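Local coordinates for rhamnosidase B (Bacillus sp., PDB 2OKX), which hydrolyses terminal non-reducing alpha-L-rhamnose units from rhamnosides, as a glycoside hydrolase of family 78, at residues S623-N628 with T662-H667; W633-R638 with L702-R707; V271-V276 with L292-G297; E298-V303 with R327-D332. One frame throughout, in Å; residues are numbered along the deposited sequence.

Contact 1 (S623-N628 with T662-H667); sequences SSVIPN and THYLEH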
loop_
_atom_site.group_PDB
_atom_site.type_symbol
_atom_site.label_atom_id
_atom_site.label_comp_id
_atom_site.label_asym_id
_atom_site.label_seq_id
_atom_site.Cartn_x
_atom_site.Cartn_y
_atom_site.Cartn_z
ATOM N N SER A 623 -2.605 -12.617 9.350
ATOM C CA SER A 623 -2.740 -13.983 8.868
ATOM C C SER A 623 -4.057 -14.055 8.115
ATOM O O SER A 623 -5.113 -14.300 8.702
ATOM C CB SER A 623 -2.740 -14.963 10.046
ATOM O OG SER A 623 -2.730 -16.306 9.594
ATOM N N SER A 624 -3.980 -13.823 6.809
ATOM C CA SER A 624 -5.153 -13.821 5.950
ATOM C C SER A 624 -4.876 -14.621 4.687
ATOM O O SER A 624 -3.768 -14.585 4.148
ATOM C CB SER A 624 -5.516 -12.381 5.579
ATOM O OG SER A 624 -6.582 -12.341 4.650
ATOM N N VAL A 625 -5.890 -15.342 4.221
ATOM C CA VAL A 625 -5.757 -16.158 3.025
ATOM C C VAL A 625 -6.874 -15.926 2.021
ATOM O O VAL A 625 -8.047 -15.827 2.387
ATOM C CB VAL A 625 -5.758 -17.678 3.362
ATOM C CG1 VAL A 625 -5.847 -18.498 2.073
ATOM C CG2 VAL A 625 -4.507 -18.050 4.129
ATOM N N ILE A 626 -6.491 -15.829 0.754
ATOM C CA ILE A 626 -7.437 -15.687 -0.341
ATOM C C ILE A 626 -6.973 -16.747 -1.338
ATOM O O ILE A 626 -5.916 -16.610 -1.958
ATOM C CB ILE A 626 -7.377 -14.300 -1.002
ATOM C CG1 ILE A 626 -7.802 -13.221 0.000
ATOM C CG2 ILE A 626 -8.305 -14.272 -2.214
ATOM C CD1 ILE A 626 -7.796 -11.810 -0.572
ATOM N N PRO A 627 -7.742 -17.838 -1.479
ATOM C CA PRO A 627 -7.379 -18.915 -2.408
ATOM C C PRO A 627 -6.882 -18.428 -3.772
ATOM O O PRO A 627 -5.798 -18.803 -4.209
ATOM C CB PRO A 627 -8.664 -19.729 -2.506
ATOM C CG PRO A 627 -9.229 -19.599 -1.111
ATOM C CD PRO A 627 -9.029 -18.123 -0.818
ATOM N N ASN A 628 -7.673 -17.594 -4.439
ATOM C CA ASN A 628 -7.288 -17.085 -5.753
ATOM C C ASN A 628 -5.937 -16.366 -5.754
ATOM O O ASN A 628 -5.187 -16.460 -6.725
ATOM C CB ASN A 628 -8.380 -16.159 -6.297
ATOM C CG ASN A 628 -9.600 -16.920 -6.789
ATOM O OD1 ASN A 628 -10.700 -16.364 -6.896
ATOM N ND2 ASN A 628 -9.409 -18.198 -7.108
ATOM N N THR A 662 -1.156 -29.289 -2.549
ATOM C CA THR A 662 -1.499 -30.509 -1.830
ATOM C C THR A 662 -2.533 -30.194 -0.755
ATOM O O THR A 662 -3.524 -30.909 -0.604
ATOM C CB THR A 662 -0.255 -31.134 -1.164
ATOM O OG1 THR A 662 0.651 -31.586 -2.179
ATOM C CG2 THR A 662 -0.653 -32.309 -0.272
ATOM N N HIS A 663 -2.311 -29.108 -0.018
ATOM C CA HIS A 663 -3.241 -28.728 1.035
ATOM C C HIS A 663 -4.562 -28.154 0.532
ATOM O O HIS A 663 -5.587 -28.286 1.201
ATOM C CB HIS A 663 -2.565 -27.770 2.014
ATOM C CG HIS A 663 -1.532 -28.431 2.872
ATOM N ND1 HIS A 663 -0.291 -28.794 2.395
ATOM C CD2 HIS A 663 -1.580 -28.851 4.158
ATOM C CE1 HIS A 663 0.382 -29.411 3.351
ATOM N NE2 HIS A 663 -0.377 -29.459 4.431
ATOM N N TYR A 664 -4.560 -27.521 -0.636
ATOM C CA TYR A 664 -5.811 -26.991 -1.166
ATOM C C TYR A 664 -6.716 -28.153 -1.571
ATOM O O TYR A 664 -7.941 -28.079 -1.439
ATOM C CB TYR A 664 -5.568 -26.074 -2.371
ATOM C CG TYR A 664 -5.332 -24.628 -1.985
ATOM C CD1 TYR A 664 -4.042 -24.127 -1.827
ATOM C CD2 TYR A 664 -6.407 -23.774 -1.727
ATOM C CE1 TYR A 664 -3.826 -22.809 -1.416
ATOM C CE2 TYR A 664 -6.202 -22.458 -1.318
ATOM C CZ TYR A 664 -4.910 -21.983 -1.163
ATOM O OH TYR A 664 -4.705 -20.686 -0.740
ATOM N N LEU A 665 -6.103 -29.227 -2.058
ATOM C CA LEU A 665 -6.844 -30.414 -2.479
ATOM C C LEU A 665 -7.551 -31.083 -1.301
ATOM O O LEU A 665 -8.616 -31.684 -1.464
ATOM C CB LEU A 665 -5.901 -31.415 -3.154
ATOM C CG LEU A 665 -5.431 -31.055 -4.564
ATOM C CD1 LEU A 665 -4.429 -32.090 -5.064
ATOM C CD2 LEU A 665 -6.635 -30.987 -5.489
ATOM N N GLU A 666 -6.959 -30.977 -0.116
ATOM C CA GLU A 666 -7.553 -31.573 1.076
ATOM C C GLU A 666 -8.848 -30.858 1.446
ATOM O O GLU A 666 -9.626 -31.348 2.260
ATOM C CB GLU A 666 -6.573 -31.510 2.250
ATOM C CG GLU A 666 -5.274 -32.264 2.018
ATOM C CD GLU A 666 -4.286 -32.080 3.152
ATOM O OE1 GLU A 666 -3.145 -32.575 3.040
ATOM O OE2 GLU A 666 -4.652 -31.435 4.158
ATOM N N HIS A 667 -9.082 -29.698 0.841
ATOM C CA HIS A 667 -10.287 -28.930 1.121
ATOM C C HIS A 667 -11.423 -29.266 0.170
ATOM O O HIS A 667 -12.480 -28.639 0.201
ATOM C CB HIS A 667 -9.969 -27.433 1.091
ATOM C CG HIS A 667 -9.223 -26.962 2.301
ATOM N ND1 HIS A 667 -9.859 -26.564 3.457
ATOM C CD2 HIS A 667 -7.896 -26.895 2.560
ATOM C CE1 HIS A 667 -8.955 -26.273 4.376
ATOM N NE2 HIS A 667 -7.756 -26.466 3.857
#
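In the alpha-helical barrel of the six-hairpin glycosidase domain, Tyr664, near the end of helix 647-665, reaches across to Val625 and Pro627, where the chain enters helix 627-644. These two helices follow one another in the chain and lie antiparallel, so the finish of the second returns to the start of the first. Tyr664 does all the touching on its side. With CG opposite the carbonyl carbon and beside the backbone N (chi1 -88°), the side chain stands out from its helix and pushes its phenol end at the turn. One ring carbon, Tyr664 CE2, sits 3.9 Å from Pro627 CB, the proline lying obliquely to the ring and roughly at right angles to the tyrosine side chain. The hydroxyl goes further in: Tyr664 OH is 3.6 Å from Pro627 CA. Its polar need is met elsewhere, by a hydrogen bond to the carbonyl oxygen of Leu613, while the ring also meets Phe631. With a phenylalanine in its place, the Leu613 carbonyl would probably lose its donor and a gap would be likely to open beside Pro627 CA. Ile626, at the N-cap position, points its CB away from the tyrosine; its side chain is about 6 Å from a bound glycerol, probably from the crystallisation liquor. Just before it, Ser624 OG is hydrogen-bonded to Asp350 and Asp616, so the loop leading into the helix is held by polar groups. On the tyrosine side the contact is apolar up to the hydroxyl, where Val625 CG1 comes in from the opposite direction and stops 3.7 Å from Tyr664 OH.

Contact 2 (W633-R638 with L702-R707); sequences WILACR and LVKALR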
loop_
_atom_site.group_PDB
_atom_site.type_symbol
_atom_site.label_atom_id
_atom_site.label_comp_id
_atom_site.label_asym_id
_atom_site.label_seq_id
_atom_site.Cartn_x
_atom_site.Cartn_y
_atom_site.Cartn_z
ATOM N N TRP A 633 -0.378 -16.641 -7.515
ATOM C CA TRP A 633 1.042 -16.707 -7.189
ATOM C C TRP A 633 1.654 -17.847 -8.004
ATOM O O TRP A 633 2.751 -17.719 -8.549
ATOM C CB TRP A 633 1.244 -16.989 -5.696
ATOM C CG TRP A 633 2.668 -17.334 -5.334
ATOM C CD1 TRP A 633 3.740 -16.488 -5.319
ATOM C CD2 TRP A 633 3.173 -18.626 -4.967
ATOM N NE1 TRP A 633 4.882 -17.172 -4.967
ATOM C CE2 TRP A 633 4.563 -18.486 -4.746
ATOM C CE3 TRP A 633 2.586 -19.888 -4.804
ATOM C CZ2 TRP A 633 5.378 -19.563 -4.370
ATOM C CZ3 TRP A 633 3.396 -20.963 -4.429
ATOM C CH2 TRP A 633 4.777 -20.790 -4.217
ATOM N N ILE A 634 0.945 -18.970 -8.076
ATOM C CA ILE A 634 1.441 -20.107 -8.839
ATOM C C ILE A 634 1.535 -19.693 -10.305
ATOM O O ILE A 634 2.518 -19.986 -10.984
ATOM C CB ILE A 634 0.507 -21.329 -8.689
ATOM C CG1 ILE A 634 0.579 -21.852 -7.248
ATOM C CG2 ILE A 634 0.908 -22.424 -9.676
ATOM C CD1 ILE A 634 -0.391 -22.982 -6.940
ATOM N N LEU A 635 0.509 -18.995 -10.780
ATOM C CA LEU A 635 0.482 -18.515 -12.156
ATOM C C LEU A 635 1.697 -17.618 -12.384
ATOM O O LEU A 635 2.429 -17.787 -13.358
ATOM C CB LEU A 635 -0.790 -17.703 -12.409
ATOM C CG LEU A 635 -1.398 -17.703 -13.817
ATOM C CD1 LEU A 635 -2.317 -16.502 -13.946
ATOM C CD2 LEU A 635 -0.323 -17.660 -14.883
ATOM N N ALA A 636 1.911 -16.668 -11.477
ATOM C CA ALA A 636 3.036 -15.747 -11.595
ATOM C C ALA A 636 4.372 -16.487 -11.630
ATOM O O ALA A 636 5.291 -16.086 -12.351
ATOM C CB ALA A 636 3.017 -14.741 -10.448
ATOM N N CYS A 637 4.485 -17.557 -10.847
ATOM C CA CYS A 637 5.711 -18.349 -10.819
ATOM C C CYS A 637 5.935 -18.970 -12.191
ATOM O O CYS A 637 7.043 -18.938 -12.725
ATOM C CB CYS A 637 5.621 -19.460 -9.765
ATOM S SG CYS A 637 5.798 -18.897 -8.056
ATOM N N ARG A 638 4.880 -19.544 -12.757
ATOM C CA ARG A 638 4.984 -20.151 -14.073
ATOM C C ARG A 638 5.366 -19.091 -15.102
ATOM O O ARG A 638 6.276 -19.289 -15.905
ATOM C CB ARG A 638 3.653 -20.780 -14.494
ATOM C CG ARG A 638 3.685 -21.255 -15.940
ATOM C CD ARG A 638 2.354 -21.763 -16.447
ATOM N NE ARG A 638 2.476 -22.180 -17.842
ATOM C CZ ARG A 638 1.523 -22.797 -18.535
ATOM N NH1 ARG A 638 0.357 -23.076 -17.969
ATOM N NH2 ARG A 638 1.741 -23.142 -19.797
ATOM N N LEU A 702 -8.577 -23.229 -9.347
ATOM C CA LEU A 702 -7.812 -24.325 -8.760
ATOM C C LEU A 702 -7.467 -25.318 -9.869
ATOM O O LEU A 702 -6.368 -25.871 -9.908
ATOM C CB LEU A 702 -8.615 -25.027 -7.662
ATOM C CG LEU A 702 -7.950 -26.253 -7.018
ATOM C CD1 LEU A 702 -6.524 -25.933 -6.595
ATOM C CD2 LEU A 702 -8.772 -26.696 -5.816
ATOM N N VAL A 703 -8.413 -25.535 -10.776
ATOM C CA VAL A 703 -8.186 -26.444 -11.891
ATOM C C VAL A 703 -6.985 -25.950 -12.689
ATOM O O VAL A 703 -6.023 -26.690 -12.906
ATOM C CB VAL A 703 -9.414 -26.503 -12.827
ATOM C CG1 VAL A 703 -9.086 -27.324 -14.072
ATOM C CG2 VAL A 703 -10.600 -27.112 -12.089
ATOM N N LYS A 704 -7.037 -24.688 -13.106
ATOM C CA LYS A 704 -5.951 -24.106 -13.889
ATOM C C LYS A 704 -4.633 -24.083 -13.123
ATOM O O LYS A 704 -3.570 -24.283 -13.707
ATOM C CB LYS A 704 -6.306 -22.686 -14.342
ATOM C CG LYS A 704 -5.271 -22.088 -15.287
ATOM C CD LYS A 704 -5.582 -20.648 -15.639
ATOM C CE LYS A 704 -4.401 -19.998 -16.351
ATOM N NZ LYS A 704 -4.603 -18.533 -16.522
ATOM N N ALA A 705 -4.701 -23.833 -11.817
ATOM C CA ALA A 705 -3.500 -23.797 -10.989
ATOM C C ALA A 705 -2.852 -25.180 -10.965
ATOM O O ALA A 705 -1.633 -25.310 -11.062
ATOM C CB ALA A 705 -3.851 -23.358 -9.574
ATOM N N LEU A 706 -3.679 -26.210 -10.832
ATOM C CA LEU A 706 -3.193 -27.586 -10.808
ATOM C C LEU A 706 -2.474 -27.916 -12.111
ATOM O O LEU A 706 -1.458 -28.610 -12.116
ATOM C CB LEU A 706 -4.364 -28.548 -10.608
ATOM C CG LEU A 706 -4.996 -28.521 -9.216
ATOM C CD1 LEU A 706 -6.375 -29.160 -9.255
ATOM C CD2 LEU A 706 -4.074 -29.237 -8.239
ATOM N N ARG A 707 -3.013 -27.417 -13.217
ATOM C CA ARG A 707 -2.417 -27.657 -14.526
ATOM C C ARG A 707 -1.185 -26.783 -14.750
ATOM O O ARG A 707 -0.148 -27.265 -15.210
ATOM C CB ARG A 707 -3.460 -27.418 -15.619
ATOM C CG ARG A 707 -4.552 -28.473 -15.615
ATOM C CD ARG A 707 -5.746 -28.080 -16.456
ATOM N NE ARG A 707 -6.715 -29.171 -16.533
ATOM C CZ ARG A 707 -7.964 -29.037 -16.967
ATOM N NH1 ARG A 707 -8.768 -30.090 -17.003
ATOM N NH2 ARG A 707 -8.413 -27.849 -17.353
#
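Helices 627-644 and 696-715 run in roughly the same direction here and come closest at Ile634 and Ala705, whose CA atoms are 6.5 Å apart. Such a pairing of like-directed helices that are not consecutive in the chain is consistent with neighbours in one layer of the alpha/alpha barrel of the six-hairpin domain. The small Ala705 permits the approach, and Ile634 fills the space in front of it with both branches. Its CG2 branch lies opposite the backbone N (chi1 of the CG1 branch -68°) and faces the backbone, with Ile634 CG2 4.1 Å from Ala705 O. The longer branch goes to the methyl, Ile634 CD1 being 4.4 Å from Ala705 CB. These are loose van der Waals distances, and no hydrogen bond crosses between the segments. Leu661 of helix 647-665 also packs against this side chain, so Ile634 touches two other helices. Beside this pair, Lys704 is stretched out: CG is opposite the backbone N (chi1 -174°) and the chain stays extended to its tip. It slants across Leu635, so the ammonium comes to lie beside a leucine methyl. Leu635 also touches Asp708, the next residue after the second segment, and that aspartate forms a salt bridge with Arg638 NH1. The arginine thus ties the first helix to the second by charge, where Ile634 does so by packing. Arg638 NH1 and Lys704 NZ stay 6.9 Å apart, while Lys704 NZ itself ends 4.0 Å from Leu635 CD1.

Contact 3 (V271-V276 with L292-G297); sequences VWVDGV and LNLAAG
This is apolar packing between two beta-sheets of domain D2: Val273, at the end of strand 271-273, meets Leu292 and Leu294 of strand 288-294, which belongs to another sheet. No hydrogen bond joins the two segments; the contact is made by methyl groups alone. Val273 splits its branches between the leucines. Its CG2, opposite the carbonyl carbon, goes to the first, with Val273 CG2 3.9 Å from Leu292 CD1. The other methyl, set opposite the backbone N (chi1 175°), faces the second, and Val273 CG1 is 4.3 Å from Leu294 CD2. Both leucines are on the same face of their strand, two residues apart, so one valine is shared between them. The valine is held in place by a type I' turn through Asp274 and Gly275, closed by two bonds: Val273 N to Val276 O at 2.9 Å and Val276 N to Val273 O at 3.0 Å. Leu260 of strand 256-262 lines Leu292, and Leu250 and Leu252 cover Leu294, extending the apolar layer beyond the two segments. A tight two-residue hairpin on one sheet pressing its valine onto leucines of the facing sheet fits a beta-sandwich, as expected for the galactose-binding-like clan to which D2 is assigned.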
loop_
_atom_site.group_PDB
_atom_site.type_symbol
_atom_site.label_atom_id
_atom_site.label_comp_id
_atom_site.label_asym_id
_atom_site.label_seq_id
_atom_site.Cartn_x
_atom_site.Cartn_y
_atom_site.Cartn_z
ATOM N N VAL A 271 -23.903 8.152 19.863
ATOM C CA VAL A 271 -23.317 9.084 20.812
ATOM C C VAL A 271 -24.368 9.495 21.842
ATOM O O VAL A 271 -25.511 9.806 21.491
ATOM C CB VAL A 271 -22.807 10.358 20.095
ATOM C CG1 VAL A 271 -22.307 11.372 21.118
ATOM C CG2 VAL A 271 -21.689 9.998 19.114
ATOM N N TRP A 272 -23.970 9.488 23.109
ATOM C CA TRP A 272 -24.850 9.867 24.206
ATOM C C TRP A 272 -24.276 11.080 24.939
ATOM O O TRP A 272 -23.065 11.180 25.142
ATOM C CB TRP A 272 -24.993 8.706 25.199
ATOM C CG TRP A 272 -25.935 7.615 24.764
ATOM C CD1 TRP A 272 -27.227 7.437 25.172
ATOM C CD2 TRP A 272 -25.657 6.552 23.842
ATOM N NE1 TRP A 272 -27.770 6.330 24.564
ATOM C CE2 TRP A 272 -26.828 5.768 23.742
ATOM C CE3 TRP A 272 -24.533 6.186 23.090
ATOM C CZ2 TRP A 272 -26.909 4.637 22.919
ATOM C CZ3 TRP A 272 -24.611 5.062 22.271
ATOM C CH2 TRP A 272 -25.794 4.301 22.194
ATOM N N VAL A 273 -25.156 11.996 25.329
ATOM C CA VAL A 273 -24.759 13.192 26.066
ATOM C C VAL A 273 -25.700 13.303 27.262
ATOM O O VAL A 273 -26.915 13.420 27.096
ATOM C CB VAL A 273 -24.880 14.462 25.196
ATOM C CG1 VAL A 273 -24.572 15.699 26.029
ATOM C CG2 VAL A 273 -23.913 14.373 24.018
ATOM N N ASP A 274 -25.133 13.254 28.465
ATOM C CA ASP A 274 -25.931 13.324 29.683
ATOM C C ASP A 274 -26.939 12.173 29.698
ATOM O O ASP A 274 -28.069 12.330 30.152
ATOM C CB ASP A 274 -26.677 14.663 29.769
ATOM C CG ASP A 274 -25.737 15.855 29.822
ATOM O OD1 ASP A 274 -24.694 15.764 30.503
ATOM O OD2 ASP A 274 -26.046 16.889 29.196
ATOM N N GLY A 275 -26.523 11.022 29.177
ATOM C CA GLY A 275 -27.391 9.858 29.151
ATOM C C GLY A 275 -28.459 9.852 28.072
ATOM O O GLY A 275 -29.260 8.920 28.000
ATOM N N VAL A 276 -28.483 10.881 27.231
ATOM C CA VAL A 276 -29.477 10.956 26.166
ATOM C C VAL A 276 -28.853 10.676 24.798
ATOM O O VAL A 276 -27.852 11.288 24.422
ATOM C CB VAL A 276 -30.154 12.342 26.121
ATOM C CG1 VAL A 276 -31.203 12.371 25.017
ATOM C CG2 VAL A 276 -30.796 12.654 27.468
ATOM N N LEU A 292 -24.904 20.341 19.608
ATOM C CA LEU A 292 -25.391 20.256 20.981
ATOM C C LEU A 292 -25.690 21.640 21.541
ATOM O O LEU A 292 -24.808 22.491 21.607
ATOM C CB LEU A 292 -24.350 19.571 21.872
ATOM C CG LEU A 292 -23.730 18.260 21.381
ATOM C CD1 LEU A 292 -22.719 17.765 22.401
ATOM C CD2 LEU A 292 -24.814 17.221 21.153
ATOM N N ASN A 293 -26.938 21.856 21.939
ATOM C CA ASN A 293 -27.350 23.130 22.517
ATOM C C ASN A 293 -27.327 22.912 24.026
ATOM O O ASN A 293 -28.330 22.525 24.625
ATOM C CB ASN A 293 -28.758 23.487 22.038
ATOM C CG ASN A 293 -29.189 24.870 22.475
ATOM O OD1 ASN A 293 -28.432 25.838 22.359
ATOM N ND2 ASN A 293 -30.418 24.976 22.970
ATOM N N LEU A 294 -26.170 23.159 24.630
ATOM C CA LEU A 294 -25.981 22.941 26.056
ATOM C C LEU A 294 -26.049 24.189 26.927
ATOM O O LEU A 294 -25.970 25.318 26.440
ATOM C CB LEU A 294 -24.631 22.258 26.287
ATOM C CG LEU A 294 -24.329 21.031 25.424
ATOM C CD1 LEU A 294 -22.906 20.565 25.681
ATOM C CD2 LEU A 294 -25.322 19.924 25.732
ATOM N N ALA A 295 -26.198 23.959 28.228
ATOM C CA ALA A 295 -26.240 25.027 29.213
ATOM C C ALA A 295 -24.908 24.926 29.940
ATOM O O ALA A 295 -24.246 23.889 29.874
ATOM C CB ALA A 295 -27.388 24.808 30.185
ATOM N N ALA A 296 -24.507 25.994 30.622
ATOM C CA ALA A 296 -23.242 25.987 31.346
ATOM C C ALA A 296 -23.193 24.803 32.304
ATOM O O ALA A 296 -24.227 24.340 32.781
ATOM C CB ALA A 296 -23.073 27.294 32.115
ATOM N N GLY A 297 -21.990 24.311 32.580
ATOM C CA GLY A 297 -21.856 23.189 33.490
ATOM C C GLY A 297 -21.136 21.991 32.903
ATOM O O GLY A 297 -20.512 22.075 31.841
#

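Contact 4 (E298-V303 with R327-D332); sequences EHLVLV and RSPAGD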
loop_
_atom_site.group_PDB
_atom_site.type_symbol
_atom_site.label_atom_id
_atom_site.label_comp_id
_atom_site.label_asym_id
_atom_site.label_seq_id
_atom_site.Cartn_x
_atom_site.Cartn_y
_atom_site.Cartn_z
ATOM N N GLU A 298 -21.225 20.864 33.599
ATOM C CA GLU A 298 -20.575 19.644 33.159
ATOM C C GLU A 298 -21.528 18.710 32.427
ATOM O O GLU A 298 -22.710 18.626 32.760
ATOM C CB GLU A 298 -19.967 18.919 34.359
ATOM C CG GLU A 298 -18.850 19.690 35.031
ATOM C CD GLU A 298 -18.172 18.897 36.130
ATOM O OE1 GLU A 298 -17.159 19.385 36.671
ATOM O OE2 GLU A 298 -18.653 17.790 36.455
ATOM N N HIS A 299 -21.003 18.019 31.419
ATOM C CA HIS A 299 -21.793 17.073 30.637
ATOM C C HIS A 299 -20.956 15.844 30.321
ATOM O O HIS A 299 -19.801 15.959 29.906
ATOM C CB HIS A 299 -22.265 17.701 29.325
ATOM C CG HIS A 299 -23.083 18.941 29.502
ATOM N ND1 HIS A 299 -22.520 20.177 29.731
ATOM C CD2 HIS A 299 -24.422 19.136 29.477
ATOM C CE1 HIS A 299 -23.477 21.082 29.836
ATOM N NE2 HIS A 299 -24.641 20.476 29.686
ATOM N N LEU A 300 -21.542 14.669 30.523
ATOM C CA LEU A 300 -20.847 13.423 30.251
ATOM C C LEU A 300 -21.152 13.003 28.822
ATOM O O LEU A 300 -22.313 12.810 28.457
ATOM C CB LEU A 300 -21.303 12.332 31.229
ATOM C CG LEU A 300 -20.713 10.926 31.059
ATOM C CD1 LEU A 300 -19.197 10.972 31.146
ATOM C CD2 LEU A 300 -21.273 10.009 32.141
ATOM N N VAL A 301 -20.107 12.885 28.011
ATOM C CA VAL A 301 -20.270 12.479 26.620
ATOM C C VAL A 301 -19.798 11.044 26.493
ATOM O O VAL A 301 -18.691 10.704 26.912
ATOM C CB VAL A 301 -19.447 13.374 25.673
ATOM C CG1 VAL A 301 -19.641 12.927 24.224
ATOM C CG2 VAL A 301 -19.874 14.820 25.836
ATOM N N LEU A 302 -20.647 10.197 25.924
ATOM C CA LEU A 302 -20.315 8.788 25.760
ATOM C C LEU A 302 -20.445 8.404 24.289
ATOM O O LEU A 302 -21.509 8.553 23.691
ATOM C CB LEU A 302 -21.266 7.934 26.609
ATOM C CG LEU A 302 -20.719 6.645 27.219
ATOM C CD1 LEU A 302 -19.706 6.988 28.293
ATOM C CD2 LEU A 302 -21.858 5.835 27.825
ATOM N N VAL A 303 -19.355 7.920 23.707
ATOM C CA VAL A 303 -19.357 7.516 22.305
ATOM C C VAL A 303 -19.185 6.008 22.223
ATOM O O VAL A 303 -18.181 5.468 22.684
ATOM C CB VAL A 303 -18.201 8.188 21.524
ATOM C CG1 VAL A 303 -18.240 7.753 20.058
ATOM C CG2 VAL A 303 -18.304 9.708 21.634
ATOM N N ARG A 327 -12.043 16.452 30.575
ATOM C CA ARG A 327 -11.295 15.680 31.549
ATOM C C ARG A 327 -11.813 14.256 31.585
ATOM O O ARG A 327 -12.981 14.002 31.301
ATOM C CB ARG A 327 -11.363 16.313 32.945
ATOM C CG ARG A 327 -12.684 16.184 33.675
ATOM C CD ARG A 327 -12.476 16.509 35.159
ATOM N NE ARG A 327 -13.711 16.432 35.932
ATOM C CZ ARG A 327 -14.728 17.275 35.792
ATOM N NH1 ARG A 327 -14.657 18.263 34.909
ATOM N NH2 ARG A 327 -15.819 17.125 36.530
ATOM N N SER A 328 -10.922 13.333 31.920
ATOM C CA SER A 328 -11.254 11.920 31.991
ATOM C C SER A 328 -12.070 11.588 33.229
ATOM O O SER A 328 -11.832 12.140 34.304
ATOM C CB SER A 328 -9.973 11.088 32.004
ATOM O OG SER A 328 -10.253 9.726 32.271
ATOM N N PRO A 329 -13.054 10.689 33.091
ATOM C CA PRO A 329 -13.880 10.308 34.240
ATOM C C PRO A 329 -13.060 9.400 35.148
ATOM O O PRO A 329 -13.467 9.085 36.265
ATOM C CB PRO A 329 -15.054 9.566 33.599
ATOM C CG PRO A 329 -15.095 10.110 32.194
ATOM C CD PRO A 329 -13.640 10.182 31.840
ATOM N N ALA A 330 -11.900 8.978 34.653
ATOM C CA ALA A 330 -11.018 8.100 35.409
ATOM C C ALA A 330 -9.866 8.882 36.023
ATOM O O ALA A 330 -9.837 10.110 35.966
ATOM C CB ALA A 330 -10.479 7.000 34.506
ATOM N N GLY A 331 -8.919 8.158 36.609
ATOM C CA GLY A 331 -7.772 8.799 37.226
ATOM C C GLY A 331 -6.960 9.602 36.228
ATOM O O GLY A 331 -6.602 9.103 35.161
ATOM N N ASP A 332 -6.665 10.849 36.581
ATOM C CA ASP A 332 -5.899 11.736 35.716
ATOM C C ASP A 332 -4.555 11.152 35.302
ATOM O O ASP A 332 -3.808 10.629 36.135
ATOM C CB ASP A 332 -5.664 13.074 36.419
ATOM C CG ASP A 332 -4.689 13.956 35.672
ATOM O OD1 ASP A 332 -4.994 14.331 34.520
ATOM O OD2 ASP A 332 -3.617 14.268 36.234
#
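A single guanidinium nitrogen, Arg327 NH2, serves both oxygens of Glu298, an unusual layout for a carboxylate and an arginine, which often pair two to two. The short leg is Arg327 NH2 to Glu298 OE1 at 2.6 Å, and the other runs from Arg327 NH2 to Glu298 OE2 at 2.9 Å. A longer bond joins Arg327 NH1 to Glu298 OE1 at 3.3 Å. The groups meet at the guanidinium edge but are twisted, their planes 59° apart, so all three hydrogen bonds are bent and weak, the first at 146°. Arg327 is brought there from the position between backbone N and carbonyl carbon (chi1 73°), its chain then extended to NE. Glu298 comes in across it at about a right angle. The residues belong to strands 297-309 and 324-327, each paired with strand 240-252, so the bridge reaches past that strand; Thr251 touches Glu298 and gives Arg327 NH1 a second, weak partner. Beyond the salt bridge, Leu300 CD1 packs on Pro329 CG at 4.3 Å. The proline sits in an ST turn, with Ser328 OG accepting from Ala330 N at 3.0 Å. Since both charged residues are exposed, the bridge is probably screened by solvent; with its bent bonds it is likely to contribute mainly by pairing the two charges, while the buried Leu300 supplies the apolar part of the contact.

In the fold
The four contacts form two pairs in different parts of the enzyme. Contacts 3 and 4 come first along the chain, in series, both in domain D2, with centres 12 Å apart. Strands 271-273 and 297-309 are neighbours in one sheet, joined by probable backbone hydrogen bonds such as Trp272 N to Leu302 O at 2.7 Å. Contacts 1 and 2 lie in the six-hairpin domain, 13 Å apart between centres, and both use helix 627-644; their segments alternate in the sequence, and Leu665 packs against Leu706 between them. The centres of contacts 1 and 3 are about 52 Å apart, so the two pairs are separate local packings, one in the beta domain and one in the helical barrel, with no touch between them.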